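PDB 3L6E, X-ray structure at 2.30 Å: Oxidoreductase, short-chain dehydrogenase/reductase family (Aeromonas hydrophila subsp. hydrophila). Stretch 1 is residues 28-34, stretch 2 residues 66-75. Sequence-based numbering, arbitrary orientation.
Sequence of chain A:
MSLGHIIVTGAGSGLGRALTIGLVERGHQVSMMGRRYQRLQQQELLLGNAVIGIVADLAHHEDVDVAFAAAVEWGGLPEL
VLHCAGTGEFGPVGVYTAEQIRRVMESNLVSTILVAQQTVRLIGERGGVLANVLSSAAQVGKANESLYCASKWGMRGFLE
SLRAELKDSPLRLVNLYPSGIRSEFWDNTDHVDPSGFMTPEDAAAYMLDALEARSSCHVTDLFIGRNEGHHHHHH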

# COMPACT_ATOMS: atom_id res chain seq x y z
N HIS A 28 -18.18 -12.11 -0.63
CA HIS A 28 -18.97 -10.90 -0.94
C HIS A 28 -19.91 -11.11 -2.13
O HIS A 28 -19.68 -11.99 -2.95
CB HIS A 28 -18.04 -9.73 -1.30
CG HIS A 28 -17.29 -9.12 -0.15
ND1 HIS A 28 -15.97 -9.41 0.11
CD2 HIS A 28 -17.65 -8.17 0.74
CE1 HIS A 28 -15.56 -8.69 1.15
NE2 HIS A 28 -16.56 -7.93 1.55
N GLN A 29 -20.96 -10.30 -2.21
CA GLN A 29 -21.79 -10.20 -3.41
C GLN A 29 -21.29 -9.03 -4.24
O GLN A 29 -20.92 -7.99 -3.70
CB GLN A 29 -23.25 -9.94 -3.05
CG GLN A 29 -23.89 -10.97 -2.14
CD GLN A 29 -24.37 -12.18 -2.90
OE1 GLN A 29 -23.58 -13.08 -3.21
NE2 GLN A 29 -25.66 -12.21 -3.20
N VAL A 30 -21.32 -9.16 -5.56
CA VAL A 30 -20.67 -8.14 -6.38
C VAL A 30 -21.55 -7.67 -7.51
O VAL A 30 -21.98 -8.47 -8.32
CB VAL A 30 -19.29 -8.64 -6.92
CG1 VAL A 30 -18.63 -7.57 -7.73
CG2 VAL A 30 -18.39 -9.04 -5.79
N SER A 31 -21.84 -6.36 -7.55
CA SER A 31 -22.52 -5.78 -8.69
C SER A 31 -21.46 -5.38 -9.72
O SER A 31 -20.70 -4.41 -9.50
CB SER A 31 -23.33 -4.56 -8.28
OG SER A 31 -24.50 -4.96 -7.60
N MSE A 32 -21.37 -6.14 -10.80
CA MSE A 32 -20.35 -5.89 -11.82
C MSE A 32 -20.84 -4.85 -12.82
O MSE A 32 -21.86 -5.05 -13.47
CB MSE A 32 -20.01 -7.19 -12.56
CG MSE A 32 -19.64 -8.35 -11.65
SE MSE A 32 -19.25 -9.98 -12.63
CE MSE A 32 -20.93 -10.19 -13.60
N MSE A 33 -20.13 -3.75 -12.96
CA MSE A 33 -20.46 -2.78 -14.00
C MSE A 33 -19.42 -2.76 -15.11
O MSE A 33 -18.23 -2.68 -14.83
CB MSE A 33 -20.64 -1.38 -13.43
CG MSE A 33 -21.78 -1.30 -12.42
SE MSE A 33 -21.94 0.51 -11.73
CE MSE A 33 -23.34 0.15 -10.39
N GLY A 34 -19.88 -2.81 -16.36
CA GLY A 34 -18.99 -2.83 -17.50
C GLY A 34 -19.65 -2.44 -18.81
O GLY A 34 -20.87 -2.53 -18.96
N VAL A 66 -28.74 5.16 -13.58
CA VAL A 66 -29.50 3.95 -13.88
C VAL A 66 -28.76 2.70 -13.39
O VAL A 66 -29.36 1.84 -12.73
CB VAL A 66 -29.81 3.85 -15.40
CG1 VAL A 66 -30.44 2.50 -15.76
CG2 VAL A 66 -30.75 4.98 -15.84
N ALA A 67 -27.47 2.63 -13.68
CA ALA A 67 -26.64 1.48 -13.33
C ALA A 67 -26.54 1.30 -11.81
O ALA A 67 -26.54 0.17 -11.33
CB ALA A 67 -25.24 1.61 -13.95
N PHE A 68 -26.43 2.41 -11.08
CA PHE A 68 -26.31 2.33 -9.63
C PHE A 68 -27.63 1.97 -8.96
O PHE A 68 -27.64 1.28 -7.93
CB PHE A 68 -25.70 3.62 -9.05
CG PHE A 68 -24.18 3.59 -8.97
CD1 PHE A 68 -23.55 3.20 -7.79
CD2 PHE A 68 -23.40 3.96 -10.05
CE1 PHE A 68 -22.14 3.16 -7.70
CE2 PHE A 68 -22.00 3.93 -9.98
CZ PHE A 68 -21.36 3.53 -8.80
N ALA A 69 -28.75 2.40 -9.58
CA ALA A 69 -30.09 2.08 -9.12
C ALA A 69 -30.40 0.59 -9.18
O ALA A 69 -31.04 0.05 -8.28
CB ALA A 69 -31.15 2.87 -9.92
N ALA A 70 -29.92 -0.08 -10.24
CA ALA A 70 -30.06 -1.52 -10.36
C ALA A 70 -29.16 -2.24 -9.34
O ALA A 70 -29.58 -3.23 -8.72
CB ALA A 70 -29.75 -1.97 -11.80
N ALA A 71 -27.94 -1.74 -9.17
CA ALA A 71 -27.01 -2.33 -8.19
C ALA A 71 -27.57 -2.31 -6.76
O ALA A 71 -27.62 -3.36 -6.09
CB ALA A 71 -25.68 -1.63 -8.24
N VAL A 72 -27.96 -1.13 -6.29
CA VAL A 72 -28.63 -1.00 -5.01
C VAL A 72 -29.91 -1.86 -4.97
O VAL A 72 -30.19 -2.52 -3.97
CB VAL A 72 -28.94 0.47 -4.68
CG1 VAL A 72 -29.94 0.58 -3.52
CG2 VAL A 72 -27.64 1.22 -4.35
N GLU A 73 -30.65 -1.88 -6.08
CA GLU A 73 -31.85 -2.72 -6.18
C GLU A 73 -31.54 -4.18 -5.85
O GLU A 73 -32.29 -4.83 -5.11
CB GLU A 73 -32.47 -2.60 -7.58
CG GLU A 73 -33.62 -3.57 -7.89
CD GLU A 73 -34.14 -3.44 -9.32
OE1 GLU A 73 -35.23 -4.00 -9.61
OE2 GLU A 73 -33.47 -2.79 -10.16
N TRP A 74 -30.42 -4.69 -6.37
CA TRP A 74 -30.08 -6.11 -6.25
C TRP A 74 -29.28 -6.46 -4.99
O TRP A 74 -29.45 -7.54 -4.43
CB TRP A 74 -29.34 -6.57 -7.52
CG TRP A 74 -28.75 -7.94 -7.44
CD1 TRP A 74 -29.35 -9.12 -7.81
CD2 TRP A 74 -27.43 -8.29 -6.99
NE1 TRP A 74 -28.49 -10.17 -7.60
CE2 TRP A 74 -27.30 -9.69 -7.11
CE3 TRP A 74 -26.34 -7.55 -6.50
CZ2 TRP A 74 -26.13 -10.36 -6.75
CZ3 TRP A 74 -25.17 -8.22 -6.16
CH2 TRP A 74 -25.08 -9.61 -6.29
N GLY A 75 -28.42 -5.55 -4.54
CA GLY A 75 -27.59 -5.85 -3.38
C GLY A 75 -27.71 -4.92 -2.20
O GLY A 75 -26.99 -5.08 -1.22

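The strand that carries Gln29 to Gly34 and the helix at 66-75 run nearly antiparallel, with 163° between their N-to-C directions and 8.9 Å between their axes at closest approach. The register agrees with this: Ser31 lies nearest Ala71 (CA to CA, 5.7 Å), while Gln29 pairs with Gly75 and Met33 with Ala67, CA to CA, at 7.3 and 7.5 Å. No hydrogen bond crosses the interface, so the 354 Å² of buried surface, summed over both sides, reflects packing alone.

Met33, a selenomethionine, has the largest covered area, 93 Å². Its CA-to-CB bond points toward the helix, and its chi angles (m, t, t) extend the chain so that the terminal methyl reaches the helix backbone: Met33 CE lies 3.3 Å from Ala67 O and 3.8 Å from Phe68 CA. The same methyl meets Ala71 CB at 3.6 Å, and Met33 SE stands 4.1 Å from Ala67 CB. Ala67 and Ala71 are one helical turn apart, linked by the hydrogen bond from Ala71 N to Ala67 O (3.2 Å), and both direct their CB toward the strand.

Phe68 completes this pocket in a less direct way. Its CA-to-CB bond points away from the strand, yet the end of the side chain comes nearer, and one face of the ring receives Met33. The evidence is angular as well as radial: Met33 CE sits 3.8 Å from the centroid of the Phe68 ring and only 10° off the normal, a CH-pi arrangement, while Met33 SE is 4.2 Å from that centroid and 27° off the normal, a sulfur-aromatic contact over the face.

Trp74 covers the other end of the contact, with 81 Å² of its surface buried against the strand. Its chi1 is t, and the indole reaches across three successive strand residues. The six-membered ring makes the closest approaches: Trp74 CE3 to Ser31 OG is 3.4 Å, Trp74 CH2 to Gln29 CB is 3.7 Å, and Trp74 CH2 to Val30 N is 3.9 Å. Val30 N lies at the ring edge, near its plane, whereas Ser31 OG and Gln29 CB approach obliquely. Val30 contributes through its backbone here, since its CA-to-CB bond points away from the helix.

Ser31 joins the two halves. Its CB points toward the helix, and Ser31 OG rests 3.6 Å from Ala71 CB as well as against Trp74. Since it is hydrogen-bonded elsewhere in the structure, this hydroxyl is satisfied while it packs against carbon.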